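Side-chain contacts in putative TRAP PERIPLASMIC SOLUTE BINDING PROTEIN (Haemophilus influenzae, PDB 4PBQ), which binds L-gulonate in the crystal and probably serves as the periplasmic solute receptor of a TRAP transporter: residues A[31-36]-A[142-147]; A[229-234]-A[264-269]. All blocks are in the same frame, centred on the assembly; numbering follows the deposited sequence.

How the contacts relate
The two contacts lie about 7 Å apart, centre to centre, and follow one another along the chain: 31-36 with 142-147 closes before 229-234 with 264-269 opens. They share one mixed sheet, in which strand 136-151 runs antiparallel to strand 231-239. Backbone hydrogen bonds join them directly, Arg-147 N to Ile-230 O and Gly-142 N to Gly-234 O, both at 2.8 Å. Contact 1 links the loop after strand 25-30 to strand 136-151 beside the bound L-gulonate; contact 2 packs strand 231-239 against the long helix 248-281. The strand pair thus contributes to the ligand site through Arg-147 and to a buried aromatic layer through Phe-231.

Contact 1: residues A[31-36]-A[142-147]. With 2UF (L-gulonate), chain D.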
ATOM      1  N   HIS A  31       0.284   3.485  11.762  1.00  6.07           N
ATOM      2  CA  HIS A  31       0.435   3.438  10.311  1.00  5.50           C
ATOM      3  C   HIS A  31       1.438   4.485   9.842  1.00  6.28           C
ATOM      4  O   HIS A  31       1.897   5.326  10.627  1.00  7.06           O
ATOM      5  CB  HIS A  31      -0.916   3.560   9.609  1.00  7.01           C
ATOM      6  CG  HIS A  31      -1.563   4.892   9.741  1.00  6.64           C
ATOM      7  ND1 HIS A  31      -1.410   5.899   8.812  1.00  9.46           N
ATOM      8  CD2 HIS A  31      -2.405   5.373  10.688  1.00  8.88           C
ATOM      9  CE1 HIS A  31      -2.133   6.942   9.180  1.00 13.27           C
ATOM     10  NE2 HIS A  31      -2.739   6.645  10.316  1.00  8.56           N
ATOM     11  N   TYR A  32       1.792   4.413   8.554  1.00  6.37           N
ATOM     12  CA  TYR A  32       2.820   5.276   7.985  1.00  7.00           C
ATOM     13  C   TYR A  32       2.353   6.521   7.231  1.00  6.88           C
ATOM     14  O   TYR A  32       3.171   7.389   6.892  1.00  7.50           O
ATOM     15  CB  TYR A  32       3.723   4.455   7.054  1.00  5.15           C
ATOM     16  CG  TYR A  32       3.171   3.932   5.741  1.00  7.05           C
ATOM     17  CD1 TYR A  32       2.994   4.776   4.651  1.00  6.13           C
ATOM     18  CD2 TYR A  32       2.921   2.568   5.562  1.00  7.67           C
ATOM     19  CE1 TYR A  32       2.563   4.288   3.431  1.00  4.53           C
ATOM     20  CE2 TYR A  32       2.485   2.074   4.327  1.00  8.45           C
ATOM     21  CZ  TYR A  32       2.314   2.938   3.278  1.00  6.93           C
ATOM     22  OH  TYR A  32       1.896   2.443   2.051  1.00  9.27           O
ATOM     23  N   ASN A  33       1.059   6.581   6.938  1.00  8.05           N
ATOM     24  CA  ASN A  33       0.471   7.724   6.260  1.00  7.01           C
ATOM     25  C   ASN A  33       0.258   8.953   7.171  1.00  8.66           C
ATOM     26  O   ASN A  33       0.357   8.861   8.394  1.00  5.89           O
ATOM     27  CB  ASN A  33      -0.822   7.295   5.536  1.00  6.72           C
ATOM     28  CG  ASN A  33      -0.542   6.683   4.154  1.00  9.16           C
ATOM     29  OD1 ASN A  33       0.196   7.250   3.356  1.00  9.80           O
ATOM     30  ND2 ASN A  33      -1.139   5.557   3.881  1.00  8.45           N
ATOM     31  N   SER A  34       0.016  10.108   6.541  1.00  9.66           N
ATOM     32  CA  SER A  34      -0.271  11.358   7.218  1.00 10.55           C
ATOM     33  C   SER A  34      -1.606  11.319   7.950  1.00  7.53           C
ATOM     34  O   SER A  34      -2.485  10.540   7.611  1.00  9.21           O
ATOM     35  CB  SER A  34      -0.322  12.469   6.160  1.00 10.70           C
ATOM     36  OG  SER A  34      -0.952  13.611   6.620  1.00 18.34           O
ATOM     37  N   ASP A  35      -1.763  12.195   8.935  1.00  7.12           N
ATOM     38  CA  ASP A  35      -3.060  12.311   9.599  1.00  9.72           C
ATOM     39  C   ASP A  35      -4.159  12.914   8.747  1.00 13.27           C
ATOM     40  O   ASP A  35      -5.322  12.945   9.172  1.00 13.08           O
ATOM     41  CB  ASP A  35      -2.927  13.018  10.936  1.00  8.65           C
ATOM     42  CG  ASP A  35      -2.546  14.493  10.827  1.00 21.70           C
ATOM     43  OD1 ASP A  35      -2.395  15.055   9.736  1.00 17.39           O
ATOM     44  OD2 ASP A  35      -2.417  15.113  11.892  1.00 24.15           O
ATOM     45  N   ILE A  36      -3.829  13.383   7.543  1.00 11.93           N
ATOM     46  CA  ILE A  36      -4.872  13.822   6.627  1.00 10.92           C
ATOM     47  C   ILE A  36      -5.023  12.891   5.428  1.00 12.03           C
ATOM     48  O   ILE A  36      -5.783  13.169   4.499  1.00 11.42           O
ATOM     49  CB  ILE A  36      -4.722  15.295   6.186  1.00 13.39           C
ATOM     50  CG1 ILE A  36      -3.334  15.588   5.633  1.00 14.55           C
ATOM     51  CG2 ILE A  36      -5.020  16.215   7.360  1.00 20.89           C
ATOM     52  CD1 ILE A  36      -3.056  14.918   4.326  1.00 19.20           C
ATOM     53  N   GLY A 142      -8.034  -1.760   2.354  1.00  8.15           N
ATOM     54  CA  GLY A 142      -8.244  -0.399   1.914  1.00  6.92           C
ATOM     55  C   GLY A 142      -7.295  -0.025   0.793  1.00  9.47           C
ATOM     56  O   GLY A 142      -6.478  -0.832   0.353  1.00 10.39           O
HETATM   57  N   MSE A 143      -7.361   1.231   0.381  1.00  8.88           N
HETATM   58  CA  MSE A 143      -6.606   1.720  -0.765  1.00 11.98           C
HETATM   59  C   MSE A 143      -5.551   2.749  -0.377  1.00 10.49           C
HETATM   60  O   MSE A 143      -5.819   3.723   0.325  1.00  9.13           O
HETATM   61  CB  MSE A 143      -7.592   2.322  -1.792  1.00  6.39           C
HETATM   62  CG  MSE A 143      -6.958   3.164  -2.864  1.00 12.22           C
HETATM   63 SE   MSE A 143      -8.215   3.938  -4.150  1.00 10.48          SE
HETATM   64  CE  MSE A 143      -7.211   5.494  -4.647  1.00 10.02           C
ATOM     65  N   ASN A 144      -4.316   2.505  -0.822  1.00  5.10           N
ATOM     66  CA  ASN A 144      -3.335   3.564  -0.897  1.00  8.53           C
ATOM     67  C   ASN A 144      -3.243   4.062  -2.346  1.00  5.56           C
ATOM     68  O   ASN A 144      -3.196   5.258  -2.595  1.00  7.21           O
ATOM     69  CB  ASN A 144      -1.988   3.100  -0.335  1.00  5.68           C
ATOM     70  CG  ASN A 144      -1.996   3.039   1.171  1.00 11.17           C
ATOM     71  OD1 ASN A 144      -2.717   3.790   1.803  1.00 11.14           O
ATOM     72  ND2 ASN A 144      -1.215   2.146   1.747  1.00 10.86           N
ATOM     73  N   GLY A 145      -3.250   3.127  -3.305  1.00  9.09           N
ATOM     74  CA  GLY A 145      -3.477   3.480  -4.686  1.00  8.04           C
ATOM     75  C   GLY A 145      -2.428   2.977  -5.658  1.00  5.76           C
ATOM     76  O   GLY A 145      -1.445   2.318  -5.261  1.00  7.95           O
ATOM     77  N   PHE A 146      -2.653   3.276  -6.933  1.00  7.62           N
ATOM     78  CA  PHE A 146      -1.624   2.995  -7.927  1.00  6.09           C
ATOM     79  C   PHE A 146      -0.396   3.823  -7.691  1.00  8.41           C
ATOM     80  O   PHE A 146      -0.469   5.006  -7.373  1.00  7.81           O
ATOM     81  CB  PHE A 146      -2.153   3.239  -9.317  1.00  6.67           C
ATOM     82  CG  PHE A 146      -3.105   2.176  -9.788  1.00  8.73           C
ATOM     83  CD1 PHE A 146      -2.637   1.000 -10.351  1.00 10.20           C
ATOM     84  CD2 PHE A 146      -4.465   2.358  -9.653  1.00  8.19           C
ATOM     85  CE1 PHE A 146      -3.512   0.025 -10.783  1.00  9.91           C
ATOM     86  CE2 PHE A 146      -5.367   1.388 -10.077  1.00 11.18           C
ATOM     87  CZ  PHE A 146      -4.903   0.221 -10.643  1.00 11.49           C
ATOM     88  N   ARG A 147       0.756   3.208  -7.934  1.00  5.63           N
ATOM     89  CA  ARG A 147       2.010   3.892  -7.721  1.00  6.29           C
ATOM     90  C   ARG A 147       2.504   4.609  -8.986  1.00  6.71           C
ATOM     91  O   ARG A 147       2.396   4.089 -10.097  1.00  7.47           O
ATOM     92  CB  ARG A 147       3.063   2.888  -7.225  1.00  7.17           C
ATOM     93  CG  ARG A 147       2.639   2.192  -5.935  1.00  7.90           C
ATOM     94  CD  ARG A 147       3.578   1.144  -5.511  1.00  6.23           C
ATOM     95  NE  ARG A 147       4.787   1.612  -4.835  1.00  5.05           N
ATOM     96  CZ  ARG A 147       4.901   1.786  -3.527  1.00  4.35           C
ATOM     97  NH1 ARG A 147       3.872   1.526  -2.725  1.00  5.47           N
ATOM     98  NH2 ARG A 147       6.044   2.178  -3.018  1.00  6.50           N
TER
HETATM   99  O6A 2UF D 401       7.395   2.658   1.858  1.00  6.48           O
HETATM  100  C6  2UF D 401       6.704   2.562   0.836  1.00 10.19           C
HETATM  101  O6B 2UF D 401       6.993   3.027  -0.278  1.00  8.56           O
HETATM  102  C5  2UF D 401       5.344   1.848   0.984  1.00  8.06           C
HETATM  103  O5  2UF D 401       4.455   2.373   0.022  1.00  5.42           O
HETATM  104  C4  2UF D 401       5.497   0.325   0.776  1.00  8.76           C
HETATM  105  O4  2UF D 401       6.301  -0.231   1.829  1.00  6.81           O
HETATM  106  C3  2UF D 401       4.104  -0.340   0.738  1.00  5.48           C
HETATM  107  O3  2UF D 401       3.259   0.053   1.874  1.00  5.86           O
HETATM  108  C2  2UF D 401       4.214  -1.874   0.721  1.00  6.75           C
HETATM  109  O2  2UF D 401       2.928  -2.324   0.340  1.00  6.20           O
HETATM  110  C1  2UF D 401       5.223  -2.374  -0.359  1.00  4.97           C
HETATM  111  O1  2UF D 401       5.130  -3.806  -0.406  1.00  6.69           O
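Two first torsions bring the Tyr-32 hydroxyl and the Asn-144 amide together across the contact: in Tyr-32 CG sits between the backbone N and the carbonyl carbon (chi1 69°), and in Asn-144 CG lies anti to the carbonyl carbon (chi1 -75°). The side chains approach from opposite directions, and Tyr-32 OH stops 3.1 Å from Asn-144 ND2. The angle there is too poor for a hydrogen bond, and the ring and amide planes are turned 53° apart, so this is close polar packing. The polar link between the segments comes from Asn-33, whose ND2 donates to Asn-144 OD1 at 3.2 Å. That bond is weak, far from straight.

Beyond the asparagine pair, both segments reach L-gulonate. Tyr-32 OH lies 2.8 Å from O3 of the sugar acid, a hydrogen-bonding distance, although the direction of its proton is not settled. Arg-147, its chain bent at chi3, presents the edge of its guanidinium group: NH1 bonds O5 at 2.9 Å along a fairly straight path, and NH2 bonds carboxylate oxygen O6B at 3.0 Å. A weaker bond from NH2 also reaches O5. Two N-H groups directed at neighbouring ligand oxygens would restrict rotation of the guanidinium; a salt bridge from NE to Glu-206 and a bond from NH1 to Ser-232 restrain it further. Just ahead of the arginine, Asn-144 and Gly-145 pair with the single residue Ser-232, a classic beta bulge. Arg-167 also bonds L-gulonate and is probably the signature arginine whose recognition of a ligand carboxylate marks TRAP solute-binding proteins.

Contact 2: residues A[229-234]-A[264-269]; sequences HIFSPG and KEWELA
Trp-266 reaches Phe-231 with the far end of its indole, and the path can be followed outward from CB. That carbon leaves helix 248-281 with its bond not aimed at the strand; CG stands anti to the carbonyl carbon (chi1 -84°), which carries the ring system across to 229-234. Along the five-membered ring, NE1 is taken up by the backbone O of Tyr-141, a hydrogen bond that satisfies this buried nitrogen and helps fix the indole's rotation. Glu-265 OE1 hangs over one face of the indole, near its border, 4.3 Å from the ring plane; the same oxygen accepts from the backbone N of Met-143. The helix thus packs on the sheet strands 136-151 and 231-239 of this family 7 solute-binding fold. On the six-membered ring, CZ3 lies 3.9 Å from Phe-231 CZ. CH2, at the tip, comes closest, 3.5 Å from the same Phe-231 CZ, and its separation from Phe-231 CE2 is 4.0 Å. The two six-membered rings are nearly parallel, their planes at 3°, but stepped rather than coplanar; with centroids 5.9 Å apart, they meet rim to rim without stacking. Phe-231 also packs edge-to-face with Phe-146, while Ala-115 of helix 112-119 touches its side chain.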
ATOM      1  N   HIS A 229       2.267   1.476 -12.277  1.00  9.08           N
ATOM      2  CA  HIS A 229       2.835   0.145 -12.486  1.00  9.27           C
ATOM      3  C   HIS A 229       2.359  -0.932 -11.510  1.00  7.93           C
ATOM      4  O   HIS A 229       2.315  -2.107 -11.852  1.00 10.68           O
ATOM      5  CB  HIS A 229       4.361   0.235 -12.484  1.00  8.29           C
ATOM      6  CG  HIS A 229       4.934   0.968 -11.305  1.00  7.56           C
ATOM      7  ND1 HIS A 229       4.987   2.344 -11.237  1.00  8.14           N
ATOM      8  CD2 HIS A 229       5.464   0.516 -10.144  1.00  9.99           C
ATOM      9  CE1 HIS A 229       5.522   2.708 -10.082  1.00  7.66           C
ATOM     10  NE2 HIS A 229       5.837   1.615  -9.406  1.00  8.34           N
ATOM     11  N   ILE A 230       2.014  -0.513 -10.287  1.00  7.99           N
ATOM     12  CA  ILE A 230       1.718  -1.413  -9.174  1.00  7.18           C
ATOM     13  C   ILE A 230       0.597  -0.766  -8.354  1.00  7.37           C
ATOM     14  O   ILE A 230       0.581   0.474  -8.218  1.00  7.50           O
ATOM     15  CB  ILE A 230       2.970  -1.655  -8.296  1.00  8.77           C
ATOM     16  CG1 ILE A 230       3.943  -2.618  -9.002  1.00  7.73           C
ATOM     17  CG2 ILE A 230       2.585  -2.152  -6.872  1.00  8.26           C
ATOM     18  CD1 ILE A 230       5.278  -2.846  -8.265  1.00  7.63           C
ATOM     19  N   PHE A 231      -0.344  -1.572  -7.862  1.00  6.48           N
ATOM     20  CA  PHE A 231      -1.413  -1.066  -6.989  1.00  6.57           C
ATOM     21  C   PHE A 231      -1.096  -1.448  -5.556  1.00  8.60           C
ATOM     22  O   PHE A 231      -0.875  -2.612  -5.265  1.00  8.46           O
ATOM     23  CB  PHE A 231      -2.790  -1.646  -7.344  1.00  9.00           C
ATOM     24  CG  PHE A 231      -3.895  -1.088  -6.471  1.00  9.45           C
ATOM     25  CD1 PHE A 231      -4.536   0.103  -6.801  1.00  9.54           C
ATOM     26  CD2 PHE A 231      -4.217  -1.699  -5.276  1.00 10.83           C
ATOM     27  CE1 PHE A 231      -5.530   0.637  -5.954  1.00  9.07           C
ATOM     28  CE2 PHE A 231      -5.210  -1.166  -4.433  1.00  9.59           C
ATOM     29  CZ  PHE A 231      -5.846   0.001  -4.776  1.00 10.36           C
ATOM     30  N   SER A 232      -1.102  -0.476  -4.647  1.00  8.20           N
ATOM     31  CA  SER A 232      -0.793  -0.729  -3.243  1.00  6.10           C
ATOM     32  C   SER A 232      -2.035  -0.642  -2.351  1.00  8.16           C
ATOM     33  O   SER A 232      -2.585   0.443  -2.156  1.00  8.37           O
ATOM     34  CB  SER A 232       0.232   0.285  -2.780  1.00  6.28           C
ATOM     35  OG  SER A 232       1.546  -0.051  -3.194  1.00  7.27           O
ATOM     36  N   PRO A 233      -2.465  -1.774  -1.801  1.00  8.95           N
ATOM     37  CA  PRO A 233      -3.524  -1.748  -0.781  1.00  6.01           C
ATOM     38  C   PRO A 233      -2.958  -1.372   0.576  1.00  7.53           C
ATOM     39  O   PRO A 233      -1.775  -1.590   0.829  1.00  9.63           O
ATOM     40  CB  PRO A 233      -3.986  -3.192  -0.720  1.00 10.06           C
ATOM     41  CG  PRO A 233      -3.126  -3.961  -1.615  1.00 18.32           C
ATOM     42  CD  PRO A 233      -1.968  -3.139  -2.008  1.00  9.73           C
ATOM     43  N   GLY A 234      -3.812  -0.819   1.426  1.00  6.15           N
ATOM     44  CA  GLY A 234      -3.492  -0.600   2.828  1.00  6.01           C
ATOM     45  C   GLY A 234      -4.335  -1.540   3.682  1.00  7.85           C
ATOM     46  O   GLY A 234      -5.571  -1.449   3.705  1.00  8.76           O
ATOM     47  N   LYS A 264     -16.036   3.510   3.287  1.00 10.73           N
ATOM     48  CA  LYS A 264     -15.833   4.953   3.334  1.00 11.45           C
ATOM     49  C   LYS A 264     -14.428   5.342   2.883  1.00  9.91           C
ATOM     50  O   LYS A 264     -14.240   6.409   2.253  1.00 10.66           O
ATOM     51  CB  LYS A 264     -16.096   5.489   4.751  1.00 11.80           C
ATOM     52  CG  LYS A 264     -17.557   5.339   5.165  1.00 11.31           C
ATOM     53  CD  LYS A 264     -18.463   6.269   4.367  1.00 17.08           C
ATOM     54  CE  LYS A 264     -19.824   6.381   5.013  1.00 30.43           C
ATOM     55  NZ  LYS A 264     -20.919   6.337   4.018  1.00 38.20           N
ATOM     56  N   GLU A 265     -13.445   4.499   3.199  1.00 10.33           N
ATOM     57  CA  GLU A 265     -12.067   4.794   2.840  1.00  9.12           C
ATOM     58  C   GLU A 265     -11.836   4.689   1.324  1.00  8.28           C
ATOM     59  O   GLU A 265     -11.165   5.529   0.757  1.00  8.44           O
ATOM     60  CB  GLU A 265     -11.061   3.906   3.564  1.00  8.56           C
ATOM     61  CG  GLU A 265      -9.607   4.446   3.490  1.00  7.56           C
ATOM     62  CD  GLU A 265      -8.819   3.981   2.275  1.00 11.29           C
ATOM     63  OE1 GLU A 265      -9.271   3.022   1.627  1.00  8.54           O
ATOM     64  OE2 GLU A 265      -7.742   4.576   1.983  1.00 12.18           O
ATOM     65  N   TRP A 266     -12.385   3.661   0.693  1.00  7.57           N
ATOM     66  CA  TRP A 266     -12.304   3.555  -0.774  1.00  7.84           C
ATOM     67  C   TRP A 266     -12.914   4.789  -1.425  1.00  8.52           C
ATOM     68  O   TRP A 266     -12.301   5.400  -2.273  1.00 10.74           O
ATOM     69  CB  TRP A 266     -12.976   2.286  -1.300  1.00 10.03           C
ATOM     70  CG  TRP A 266     -12.062   1.102  -1.238  1.00  8.46           C
ATOM     71  CD1 TRP A 266     -11.970   0.191  -0.219  1.00 10.29           C
ATOM     72  CD2 TRP A 266     -11.072   0.704  -2.224  1.00  9.68           C
ATOM     73  NE1 TRP A 266     -10.977  -0.739  -0.498  1.00 11.41           N
ATOM     74  CE2 TRP A 266     -10.437  -0.461  -1.727  1.00  8.67           C
ATOM     75  CE3 TRP A 266     -10.681   1.208  -3.481  1.00 14.11           C
ATOM     76  CZ2 TRP A 266      -9.416  -1.110  -2.425  1.00 10.52           C
ATOM     77  CZ3 TRP A 266      -9.673   0.555  -4.171  1.00 10.80           C
ATOM     78  CH2 TRP A 266      -9.064  -0.599  -3.642  1.00 10.14           C
ATOM     79  N   GLU A 267     -14.129   5.141  -1.010  1.00  9.19           N
ATOM     80  CA  GLU A 267     -14.813   6.313  -1.539  1.00 10.98           C
ATOM     81  C   GLU A 267     -13.992   7.591  -1.361  1.00  9.92           C
ATOM     82  O   GLU A 267     -13.809   8.373  -2.314  1.00 10.38           O
ATOM     83  CB  GLU A 267     -16.182   6.442  -0.852  1.00 11.92           C
ATOM     84  CG  GLU A 267     -17.003   7.646  -1.266  1.00 16.83           C
ATOM     85  CD  GLU A 267     -18.396   7.646  -0.648  1.00 29.97           C
ATOM     86  OE1 GLU A 267     -18.513   7.627   0.596  1.00 29.90           O
ATOM     87  OE2 GLU A 267     -19.373   7.658  -1.421  1.00 38.43           O
ATOM     88  N   LEU A 268     -13.513   7.823  -0.144  1.00  9.68           N
ATOM     89  CA  LEU A 268     -12.744   9.016   0.154  1.00  9.36           C
ATOM     90  C   LEU A 268     -11.392   9.026  -0.574  1.00  8.44           C
ATOM     91  O   LEU A 268     -10.927  10.068  -1.055  1.00 11.27           O
ATOM     92  CB  LEU A 268     -12.534   9.126   1.672  1.00  9.16           C
ATOM     93  CG  LEU A 268     -11.822  10.409   2.097  1.00  9.87           C
ATOM     94  CD1 LEU A 268     -12.595  11.646   1.662  1.00 12.74           C
ATOM     95  CD2 LEU A 268     -11.612  10.450   3.613  1.00 11.26           C
ATOM     96  N   ALA A 269     -10.776   7.862  -0.669  1.00  7.83           N
ATOM     97  CA  ALA A 269      -9.487   7.761  -1.320  1.00  7.42           C
ATOM     98  C   ALA A 269      -9.601   8.051  -2.820  1.00 10.68           C
ATOM     99  O   ALA A 269      -8.780   8.773  -3.373  1.00  9.75           O
ATOM    100  CB  ALA A 269      -8.862   6.372  -1.062  1.00 10.31           C
TER